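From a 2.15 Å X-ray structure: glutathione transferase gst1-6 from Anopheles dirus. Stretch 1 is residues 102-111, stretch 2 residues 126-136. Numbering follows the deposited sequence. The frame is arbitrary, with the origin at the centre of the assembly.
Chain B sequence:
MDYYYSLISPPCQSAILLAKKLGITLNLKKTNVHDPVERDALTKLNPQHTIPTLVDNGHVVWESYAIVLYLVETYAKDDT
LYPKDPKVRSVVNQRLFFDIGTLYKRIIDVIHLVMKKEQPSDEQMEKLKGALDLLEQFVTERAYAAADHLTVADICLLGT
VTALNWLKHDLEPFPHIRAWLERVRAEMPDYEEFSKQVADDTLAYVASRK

Stretch 1 102-111: TLYKRIIDVI
Stretch 2 (126-136) EKLKGALDLLE

How do the two backbones lie against each other? Both stretches are helical throughout, and each helix extends beyond its stretch at both ends. Their N-to-C directions differ by 147°, so they run roughly antiparallel, with a signed crossing angle of -147° and a closest axial approach of 8.9 Å. The register is set by Leu103 CA to Ala131 CA at 5.3 Å and Arg106 CA to Leu128 CA at 5.5 Å. Most phi/psi pairs are ordinary helical values, such as -65/-39 at Ala131; Thr102, at -124/-69, departs furthest. Backbone bonding in the second helix is regular, as in Ala131 N to Lys127 O at 2.8 Å, whereas Arg106 N to Thr102 O in the first is weak at 3.3 Å.

What packs where the backbones are close, at Leu103 and Ala131? Ala131 points its CB toward the first helix, and this short side chain meets Leu103 CD1 and Thr102 CG2, each 3.8 Å from Ala131 CB. Leu103 leaves its backbone sideways, but its chi1 t, chi2 p rotamer brings its end nearer the second helix. There Leu103 CD1 lies 3.5 Å from Leu132 CD2, and Leu103 CD2 lies 3.6 Å from Leu135 CD2. Leu132 is m, t and Leu135 is t, p.

How does Leu128 fill the other part of the apolar seam? Its chi1 is t and its chi2, at -32°, lies between wells. Leu128 leaves its backbone sideways, but its end comes nearer the first helix, so it packs against both side chains and backbone. Ile107 CD1 touches both branches, 3.2 Å from Leu128 CD1 and 3.5 Å from Leu128 CD2; Leu128 CD2 also lies 3.4 Å from Val110 CG2 and 3.1 Å from Arg106 O. Ile107 is m, m; Val110 has chi1 t.

Where does polarity enter the contact? Arg106 points toward the second helix, with chi1 m and chi2 and chi3 t, its extended chain carrying the guanidinium to the helix backbone. Arg106 NH1 donates a hydrogen bond to Lys127 O at 2.9 Å, with an N-H...O angle of 150°. That carbonyl also accepts the helical bond from Ala131 N, so it serves both helices. Lys127, also pointing toward its partner, has chi angles m, t, p, m and places CE over one guanidinium face. Arg106 NE and Lys127 NZ are only 2.5 Å apart, yet both are donors carrying like charge: this is no hydrogen bond, but an unfavorable closeness in the model.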

# COMPACT_ATOMS: atom_id res chain seq x y z
N THR B 102 3.28 -4.28 -5.15
CA THR B 102 4.12 -4.86 -6.19
C THR B 102 4.26 -6.36 -6.09
O THR B 102 3.73 -7.09 -6.92
CB THR B 102 5.54 -4.24 -6.17
OG1 THR B 102 5.44 -2.83 -6.40
CG2 THR B 102 6.41 -4.88 -7.26
N LEU B 103 4.96 -6.83 -5.05
CA LEU B 103 5.20 -8.25 -4.86
C LEU B 103 3.99 -9.10 -4.51
O LEU B 103 3.69 -10.05 -5.21
CB LEU B 103 6.30 -8.46 -3.81
CG LEU B 103 6.80 -9.89 -3.57
CD1 LEU B 103 6.99 -10.64 -4.89
CD2 LEU B 103 8.11 -9.83 -2.82
N TYR B 104 3.30 -8.76 -3.43
CA TYR B 104 2.15 -9.55 -3.03
C TYR B 104 0.99 -9.43 -4.01
O TYR B 104 0.20 -10.37 -4.18
CB TYR B 104 1.69 -9.17 -1.62
CG TYR B 104 0.71 -10.17 -1.05
CD1 TYR B 104 1.08 -11.51 -0.88
CD2 TYR B 104 -0.60 -9.81 -0.76
CE1 TYR B 104 0.16 -12.47 -0.46
CE2 TYR B 104 -1.54 -10.76 -0.33
CZ TYR B 104 -1.14 -12.09 -0.18
OH TYR B 104 -2.05 -13.03 0.23
N LYS B 105 0.89 -8.27 -4.66
CA LYS B 105 -0.18 -8.03 -5.63
C LYS B 105 -0.05 -8.98 -6.81
O LYS B 105 -1.04 -9.53 -7.30
CB LYS B 105 -0.11 -6.59 -6.14
CG LYS B 105 -0.89 -6.30 -7.44
CD LYS B 105 -2.42 -6.23 -7.24
CE LYS B 105 -3.03 -7.60 -6.93
NZ LYS B 105 -4.51 -7.58 -6.77
N ARG B 106 1.18 -9.17 -7.26
CA ARG B 106 1.44 -10.04 -8.39
C ARG B 106 1.41 -11.52 -8.00
O ARG B 106 1.22 -12.37 -8.85
CB ARG B 106 2.79 -9.66 -9.02
CG ARG B 106 2.76 -8.26 -9.64
CD ARG B 106 4.12 -7.82 -10.12
NE ARG B 106 4.12 -6.41 -10.50
CZ ARG B 106 5.19 -5.76 -10.97
NH1 ARG B 106 6.35 -6.39 -11.11
NH2 ARG B 106 5.11 -4.47 -11.28
N ILE B 107 1.59 -11.81 -6.71
CA ILE B 107 1.55 -13.20 -6.25
C ILE B 107 0.10 -13.65 -6.15
O ILE B 107 -0.30 -14.63 -6.75
CB ILE B 107 2.17 -13.37 -4.83
CG1 ILE B 107 3.63 -12.97 -4.82
CG2 ILE B 107 2.00 -14.82 -4.38
CD1 ILE B 107 4.42 -13.50 -6.00
N ILE B 108 -0.66 -12.92 -5.35
CA ILE B 108 -2.07 -13.20 -5.10
C ILE B 108 -2.89 -13.15 -6.39
O ILE B 108 -3.91 -13.82 -6.51
CB ILE B 108 -2.62 -12.19 -4.05
CG1 ILE B 108 -3.11 -12.94 -2.82
CG2 ILE B 108 -3.71 -11.32 -4.66
CD1 ILE B 108 -4.27 -13.84 -3.08
N ASP B 109 -2.46 -12.33 -7.36
CA ASP B 109 -3.16 -12.26 -8.63
C ASP B 109 -3.06 -13.66 -9.24
O ASP B 109 -4.07 -14.26 -9.62
CB ASP B 109 -2.52 -11.24 -9.58
CG ASP B 109 -3.05 -9.82 -9.35
OD1 ASP B 109 -3.98 -9.64 -8.54
OD2 ASP B 109 -2.53 -8.89 -10.01
N VAL B 110 -1.84 -14.19 -9.31
CA VAL B 110 -1.62 -15.52 -9.85
C VAL B 110 -2.43 -16.57 -9.08
O VAL B 110 -3.12 -17.40 -9.67
CB VAL B 110 -0.13 -15.91 -9.80
CG1 VAL B 110 0.07 -17.26 -10.45
CG2 VAL B 110 0.72 -14.87 -10.50
N ILE B 111 -2.36 -16.53 -7.75
CA ILE B 111 -3.09 -17.51 -6.96
C ILE B 111 -4.59 -17.46 -7.25
O ILE B 111 -5.24 -18.51 -7.37
CB ILE B 111 -2.86 -17.31 -5.44
CG1 ILE B 111 -1.38 -17.52 -5.10
CG2 ILE B 111 -3.74 -18.28 -4.66
CD1 ILE B 111 -1.05 -17.34 -3.64
N GLU B 126 6.04 -12.61 -15.80
CA GLU B 126 7.22 -11.78 -15.96
C GLU B 126 7.29 -10.69 -14.89
O GLU B 126 8.37 -10.39 -14.38
CB GLU B 126 7.24 -11.13 -17.35
CG GLU B 126 8.45 -10.25 -17.56
CD GLU B 126 8.41 -9.49 -18.87
OE1 GLU B 126 8.53 -10.12 -19.94
OE2 GLU B 126 8.26 -8.24 -18.82
N LYS B 127 6.15 -10.10 -14.56
CA LYS B 127 6.13 -9.08 -13.52
C LYS B 127 6.39 -9.77 -12.19
O LYS B 127 7.05 -9.21 -11.31
CB LYS B 127 4.78 -8.35 -13.49
CG LYS B 127 4.67 -7.26 -14.55
CD LYS B 127 3.29 -6.62 -14.63
CE LYS B 127 2.91 -5.85 -13.36
NZ LYS B 127 2.39 -6.72 -12.26
N LEU B 128 5.88 -10.99 -12.06
CA LEU B 128 6.09 -11.78 -10.85
C LEU B 128 7.60 -11.83 -10.66
O LEU B 128 8.13 -11.43 -9.63
CB LEU B 128 5.56 -13.21 -11.06
CG LEU B 128 5.23 -14.13 -9.88
CD1 LEU B 128 6.14 -13.86 -8.71
CD2 LEU B 128 3.79 -13.90 -9.46
N LYS B 129 8.29 -12.31 -11.70
CA LYS B 129 9.73 -12.42 -11.69
C LYS B 129 10.35 -11.07 -11.41
O LYS B 129 11.23 -10.94 -10.55
CB LYS B 129 10.21 -12.93 -13.05
CG LYS B 129 11.71 -12.89 -13.24
CD LYS B 129 12.10 -13.43 -14.60
CE LYS B 129 13.58 -13.24 -14.87
NZ LYS B 129 13.94 -11.79 -14.91
N GLY B 130 9.87 -10.05 -12.13
CA GLY B 130 10.38 -8.71 -11.94
C GLY B 130 10.35 -8.25 -10.50
O GLY B 130 11.31 -7.66 -10.01
N ALA B 131 9.25 -8.54 -9.80
CA ALA B 131 9.12 -8.13 -8.41
C ALA B 131 10.14 -8.86 -7.55
O ALA B 131 10.72 -8.28 -6.63
CB ALA B 131 7.71 -8.42 -7.92
N LEU B 132 10.37 -10.13 -7.86
CA LEU B 132 11.31 -10.94 -7.11
C LEU B 132 12.75 -10.47 -7.29
O LEU B 132 13.51 -10.38 -6.32
CB LEU B 132 11.18 -12.41 -7.52
CG LEU B 132 9.78 -13.02 -7.34
CD1 LEU B 132 9.77 -14.44 -7.88
CD2 LEU B 132 9.38 -12.99 -5.88
N ASP B 133 13.12 -10.16 -8.53
CA ASP B 133 14.47 -9.69 -8.81
C ASP B 133 14.73 -8.45 -7.97
O ASP B 133 15.83 -8.24 -7.45
CB ASP B 133 14.65 -9.35 -10.29
CG ASP B 133 14.56 -10.57 -11.18
OD1 ASP B 133 15.18 -11.59 -10.84
OD2 ASP B 133 13.87 -10.49 -12.23
N LEU B 134 13.70 -7.61 -7.83
CA LEU B 134 13.82 -6.40 -7.04
C LEU B 134 14.07 -6.77 -5.59
O LEU B 134 15.03 -6.29 -4.97
CB LEU B 134 12.55 -5.56 -7.16
CG LEU B 134 12.48 -4.68 -8.42
CD1 LEU B 134 11.10 -4.07 -8.56
CD2 LEU B 134 13.54 -3.59 -8.32
N LEU B 135 13.21 -7.63 -5.04
CA LEU B 135 13.36 -8.06 -3.66
C LEU B 135 14.76 -8.67 -3.53
O LEU B 135 15.47 -8.41 -2.57
CB LEU B 135 12.30 -9.10 -3.28
CG LEU B 135 12.37 -9.61 -1.83
CD1 LEU B 135 12.06 -8.45 -0.87
CD2 LEU B 135 11.39 -10.75 -1.61
N GLU B 136 15.13 -9.48 -4.51
CA GLU B 136 16.44 -10.11 -4.51
C GLU B 136 17.51 -9.03 -4.33
O GLU B 136 18.40 -9.17 -3.50
CB GLU B 136 16.65 -10.87 -5.81
CG GLU B 136 18.00 -11.57 -5.95
CD GLU B 136 18.19 -12.72 -4.97
OE1 GLU B 136 17.21 -13.16 -4.33
OE2 GLU B 136 19.34 -13.20 -4.86